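Local structure of StiE protein (6ECX) at residues Lys90-Phe95 with Glu111-Asp116; Val229-Val234 with Ser284-His289. The protein probably transfers a methyl group from S-adenosylmethionine to an oxygen of a polyketide intermediate, as the methyltransferase domain of a larger modular polyketide synthase. One frame throughout, in Å; residues are numbered along the deposited sequence.

Interaction 1 of 2, residues Lys90-Phe95 with Glu111-Asp116; sequences KNVMDF and EHLKLD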
# COMPACT_ATOMS: atom_id res chain seq x y z
N LYS A 90 4.79 14.79 13.58
CA LYS A 90 6.00 14.42 14.30
C LYS A 90 6.36 12.95 14.15
O LYS A 90 7.50 12.64 13.80
CB LYS A 90 5.85 14.76 15.79
CG LYS A 90 7.10 14.45 16.60
CD LYS A 90 8.33 15.11 16.00
CE LYS A 90 9.54 15.01 16.92
NZ LYS A 90 10.61 15.94 16.45
N ASN A 91 5.41 12.03 14.39
CA ASN A 91 5.70 10.61 14.54
C ASN A 91 4.93 9.81 13.50
O ASN A 91 3.73 10.04 13.31
CB ASN A 91 5.31 10.14 15.95
CG ASN A 91 6.03 10.93 17.05
OD1 ASN A 91 7.25 10.85 17.16
ND2 ASN A 91 5.28 11.69 17.84
N VAL A 92 5.61 8.84 12.86
CA VAL A 92 5.08 8.04 11.76
C VAL A 92 5.21 6.56 12.10
O VAL A 92 6.25 6.12 12.61
CB VAL A 92 5.81 8.33 10.42
CG1 VAL A 92 5.19 7.52 9.24
CG2 VAL A 92 5.84 9.84 10.11
N MET A 93 4.18 5.77 11.80
CA MET A 93 4.22 4.31 11.94
C MET A 93 3.93 3.67 10.59
O MET A 93 2.90 3.97 9.98
CB MET A 93 3.18 3.83 12.96
CG MET A 93 3.15 2.32 13.18
SD MET A 93 4.62 1.80 14.12
CE MET A 93 5.04 0.30 13.20
N ASP A 94 4.82 2.77 10.13
CA ASP A 94 4.60 1.99 8.91
C ASP A 94 4.35 0.55 9.32
O ASP A 94 5.29 -0.15 9.73
CB ASP A 94 5.81 2.07 7.97
CG ASP A 94 5.60 1.33 6.64
OD1 ASP A 94 4.74 0.42 6.55
OD2 ASP A 94 6.31 1.68 5.67
N PHE A 95 3.10 0.08 9.23
CA PHE A 95 2.83 -1.22 9.84
C PHE A 95 3.10 -2.40 8.91
O PHE A 95 2.82 -3.54 9.30
CB PHE A 95 1.41 -1.28 10.43
CG PHE A 95 0.29 -1.11 9.45
CD1 PHE A 95 -0.20 -2.20 8.75
CD2 PHE A 95 -0.35 0.11 9.30
CE1 PHE A 95 -1.28 -2.07 7.89
CE2 PHE A 95 -1.44 0.25 8.44
CZ PHE A 95 -1.90 -0.83 7.73
N GLU A 111 13.57 16.23 8.31
CA GLU A 111 14.52 15.86 9.36
C GLU A 111 13.89 15.83 10.74
O GLU A 111 14.47 15.22 11.64
CB GLU A 111 15.70 16.83 9.36
CG GLU A 111 16.55 16.73 8.10
CD GLU A 111 17.90 17.43 8.25
OE1 GLU A 111 18.67 17.06 9.16
OE2 GLU A 111 18.17 18.35 7.45
N HIS A 112 12.74 16.46 10.94
CA HIS A 112 12.12 16.46 12.25
C HIS A 112 11.38 15.16 12.57
O HIS A 112 11.09 14.90 13.74
CB HIS A 112 11.13 17.62 12.36
CG HIS A 112 9.98 17.52 11.40
ND1 HIS A 112 10.12 17.74 10.04
CD2 HIS A 112 8.68 17.21 11.60
CE1 HIS A 112 8.95 17.58 9.45
NE2 HIS A 112 8.06 17.26 10.37
N LEU A 113 11.06 14.34 11.56
CA LEU A 113 10.21 13.17 11.78
C LEU A 113 10.92 12.08 12.56
O LEU A 113 12.13 11.88 12.43
CB LEU A 113 9.74 12.58 10.44
CG LEU A 113 8.84 13.40 9.51
CD1 LEU A 113 8.59 12.61 8.24
CD2 LEU A 113 7.52 13.77 10.21
N LYS A 114 10.14 11.35 13.37
CA LYS A 114 10.53 10.10 14.00
C LYS A 114 9.62 9.01 13.45
O LYS A 114 8.39 9.17 13.45
CB LYS A 114 10.37 10.16 15.53
CG LYS A 114 11.09 11.33 16.21
CD LYS A 114 12.47 10.90 16.74
CE LYS A 114 13.16 12.02 17.51
NZ LYS A 114 14.47 11.58 18.07
N LEU A 115 10.20 7.90 12.98
CA LEU A 115 9.41 6.90 12.25
C LEU A 115 9.76 5.50 12.73
O LEU A 115 10.93 5.18 12.94
CB LEU A 115 9.66 7.00 10.73
CG LEU A 115 9.63 8.41 10.11
CD1 LEU A 115 11.03 9.07 10.11
CD2 LEU A 115 9.10 8.34 8.72
N ASP A 116 8.74 4.67 12.94
CA ASP A 116 8.92 3.27 13.30
C ASP A 116 8.32 2.38 12.22
O ASP A 116 7.30 2.73 11.62
CB ASP A 116 8.26 2.96 14.65
CG ASP A 116 8.91 3.73 15.80
OD1 ASP A 116 10.15 3.86 15.76
OD2 ASP A 116 8.20 4.23 16.71
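K90 O and K114 N begin the backbone ladder between two neighbouring parallel strands; the N-H...O angle is 171°. V92 sits opposite L115 and bonds to the residues flanking it: its N donates to K114 O, and its O accepts from D116 N. D94 N to D116 O closes the ladder at 2.9 Å. Short CA-H...O contacts accompany these bonds, such as N91 CA to K114 O at 3.2 Å.

Strand 91-94, helix 101-109 and strand 114-119 form a beta-alpha-beta unit of the Rossmann-like methyltransferase fold. F95, just past the first strand, touches the bound S-adenosylmethionine.

The apolar contact lies on the helix side. V92 and L115 run side by side, with L115 CD2 resting 3.7 Å from V92 CB. L113 CD2 meets V92 CG2 more loosely, at 4.3 Å. L113 and L115 both pack on L106 of helix 101-109.

M93, N91, K114 and D116 share the other face. M93 crosses D116 at about a right angle. The M93 chain bends at chi2 (72°) and again at chi3, and its SD comes 3.9 Å from D116 CB. The D116 carboxylate turns to other partners: OD1 forms a salt bridge with R142 NE, and OD2 is hydrogen-bonded to Y157 OH. N91 OD1 lies against K114 CB at 3.6 Å.

One side-chain bond crosses the contact. The K90 chain starts anti to its backbone N (chi1 -178°) and bends at chi2, which brings NZ 2.9 Å from H112 O, in the carbonyl plane. H112 NE2 is hydrogen-bonded to L86 O.

Interaction 2 of 2, residues Val229-Val234 with Ser284-His289; sequences VDAVDV and SYVLFH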
# COMPACT_ATOMS: atom_id res chain seq x y z
N VAL A 229 -11.87 10.08 4.88
CA VAL A 229 -11.97 11.47 4.41
C VAL A 229 -12.14 11.52 2.89
O VAL A 229 -13.00 12.23 2.39
CB VAL A 229 -10.74 12.28 4.86
CG1 VAL A 229 -10.74 13.70 4.22
CG2 VAL A 229 -10.69 12.37 6.38
N ASP A 230 -11.31 10.77 2.14
CA ASP A 230 -11.59 10.58 0.72
C ASP A 230 -10.72 9.44 0.20
O ASP A 230 -9.85 8.91 0.91
CB ASP A 230 -11.37 11.85 -0.12
CG ASP A 230 -9.93 12.13 -0.38
OD1 ASP A 230 -9.10 11.89 0.52
OD2 ASP A 230 -9.61 12.61 -1.49
N ALA A 231 -10.95 9.09 -1.06
CA ALA A 231 -10.34 7.92 -1.66
C ALA A 231 -10.20 8.14 -3.16
O ALA A 231 -11.13 8.64 -3.79
CB ALA A 231 -11.18 6.67 -1.36
N VAL A 232 -9.02 7.84 -3.70
CA VAL A 232 -8.76 7.93 -5.13
C VAL A 232 -8.63 6.52 -5.70
O VAL A 232 -7.90 5.67 -5.16
CB VAL A 232 -7.49 8.76 -5.41
CG1 VAL A 232 -7.13 8.72 -6.90
CG2 VAL A 232 -7.71 10.23 -4.98
N ASP A 233 -9.34 6.27 -6.80
CA ASP A 233 -9.35 4.97 -7.47
C ASP A 233 -8.33 5.03 -8.61
O ASP A 233 -8.54 5.72 -9.61
CB ASP A 233 -10.76 4.68 -7.98
CG ASP A 233 -10.89 3.32 -8.62
OD1 ASP A 233 -9.89 2.59 -8.76
OD2 ASP A 233 -12.02 2.97 -9.00
N VAL A 234 -7.23 4.31 -8.45
CA VAL A 234 -6.20 4.25 -9.48
C VAL A 234 -6.20 2.90 -10.19
O VAL A 234 -5.20 2.51 -10.79
CB VAL A 234 -4.81 4.58 -8.91
CG1 VAL A 234 -4.77 6.01 -8.35
CG2 VAL A 234 -4.44 3.59 -7.80
N SER A 284 -11.17 -2.84 -6.95
CA SER A 284 -10.63 -1.50 -7.11
C SER A 284 -9.37 -1.39 -6.27
O SER A 284 -9.31 -1.90 -5.15
CB SER A 284 -11.65 -0.42 -6.68
OG SER A 284 -12.74 -0.42 -7.58
N TYR A 285 -8.36 -0.75 -6.84
CA TYR A 285 -7.15 -0.42 -6.11
C TYR A 285 -7.31 1.01 -5.63
O TYR A 285 -7.41 1.94 -6.44
CB TYR A 285 -5.92 -0.58 -6.99
CG TYR A 285 -4.61 -0.47 -6.26
CD1 TYR A 285 -4.00 0.75 -6.09
CD2 TYR A 285 -3.98 -1.60 -5.76
CE1 TYR A 285 -2.79 0.87 -5.45
CE2 TYR A 285 -2.76 -1.49 -5.10
CZ TYR A 285 -2.18 -0.25 -4.95
OH TYR A 285 -0.98 -0.11 -4.32
N VAL A 286 -7.36 1.20 -4.32
CA VAL A 286 -7.88 2.43 -3.74
C VAL A 286 -6.84 3.03 -2.82
O VAL A 286 -6.17 2.30 -2.07
CB VAL A 286 -9.21 2.18 -3.00
CG1 VAL A 286 -9.66 3.46 -2.30
CG2 VAL A 286 -10.28 1.68 -3.98
N LEU A 287 -6.69 4.35 -2.87
CA LEU A 287 -5.74 5.06 -2.02
C LEU A 287 -6.58 5.84 -0.99
O LEU A 287 -7.19 6.86 -1.32
CB LEU A 287 -4.85 5.97 -2.86
CG LEU A 287 -4.24 5.35 -4.14
CD1 LEU A 287 -3.43 6.37 -4.93
CD2 LEU A 287 -3.38 4.13 -3.81
N PHE A 288 -6.60 5.32 0.24
CA PHE A 288 -7.45 5.81 1.32
C PHE A 288 -6.76 6.96 2.05
O PHE A 288 -5.57 6.86 2.38
CB PHE A 288 -7.75 4.72 2.35
CG PHE A 288 -8.44 3.48 1.79
CD1 PHE A 288 -7.71 2.49 1.14
CD2 PHE A 288 -9.79 3.27 2.02
CE1 PHE A 288 -8.33 1.34 0.67
CE2 PHE A 288 -10.42 2.13 1.57
CZ PHE A 288 -9.69 1.16 0.89
N HIS A 289 -7.51 8.02 2.34
CA HIS A 289 -7.08 9.01 3.32
C HIS A 289 -8.10 9.02 4.46
O HIS A 289 -9.27 9.33 4.24
CB HIS A 289 -6.96 10.41 2.70
CG HIS A 289 -6.39 11.43 3.63
ND1 HIS A 289 -7.18 12.26 4.40
CD2 HIS A 289 -5.11 11.74 3.95
CE1 HIS A 289 -6.42 13.04 5.14
NE2 HIS A 289 -5.15 12.75 4.88
O HOH W 1 -12.67 0.76 -10.12
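V234, just past the end of strand 226-233, touches both Y285 and L287 of the antiparallel neighbour. Its CG1 meets L287 CD1 at 3.7 Å, the two side chains crossing at about a right angle. With chi1 at -62°, CG1 is anti to the carbonyl carbon and CG2 falls between the backbone N and that carbon. CG2 approaches the Y285 ring at the edge, near the ring plane. CD1 of Y285 is 3.3 Å from this methyl, a tight fit. On the face that carries A231, V286 and F288, A231 CB touches V286 CG1 at 3.7 Å. The same V286 methyl sits over the centre of the F288 ring.

Backbone bonds hold the pair together. V232 and L287 form a hydrogen-bonded pair, with L287 N 2.9 Å from V232 O. V234 N donates to Y285 O. At the other end V229 and D230 both face H289, a classic beta bulge. H289 O accepts from V229 N at 2.8 Å and from D230 N at 3.3 Å. The V229 CB lies in plane at the edge of the H289 ring, beside ND1.

The polar groups lie at both ends. D230 OD1 comes 3.4 Å from H289 CB and forms a salt bridge with R82. A water joins D233 OD2, to which it donates, to S284 OG. D233 OD1 is hydrogen-bonded to S235 OG, and S284 OG also to N197.

Strand 283-292 lies between strands 187-196 and 226-233, and the latter also pairs with strand 313-314. L287 packs on L76, V79 and L80 of helix 64-80. V234 is the N-cap residue of helix 235-242, whose V238 touches Y285.

How the interactions relate
Both contacts belong to one mixed sheet, with centres 22 Å apart and nearest atoms about 9 Å apart. They do not touch. Strands 157-163 and 187-196 lie between them: the first pairs with strand 91-94 of interaction 1, the second with strand 283-292 of interaction 2. Interaction 1 joins parallel strands, whereas interaction 2 joins antiparallel ones. They differ in their relation to the cofactor. The D94 side chain of interaction 1 is about 5 Å from S-adenosylmethionine. In interaction 2 the Y285 side chain stays about 7 Å from the ligand and about 7 Å from the side chain of R77, a cofactor-binding residue.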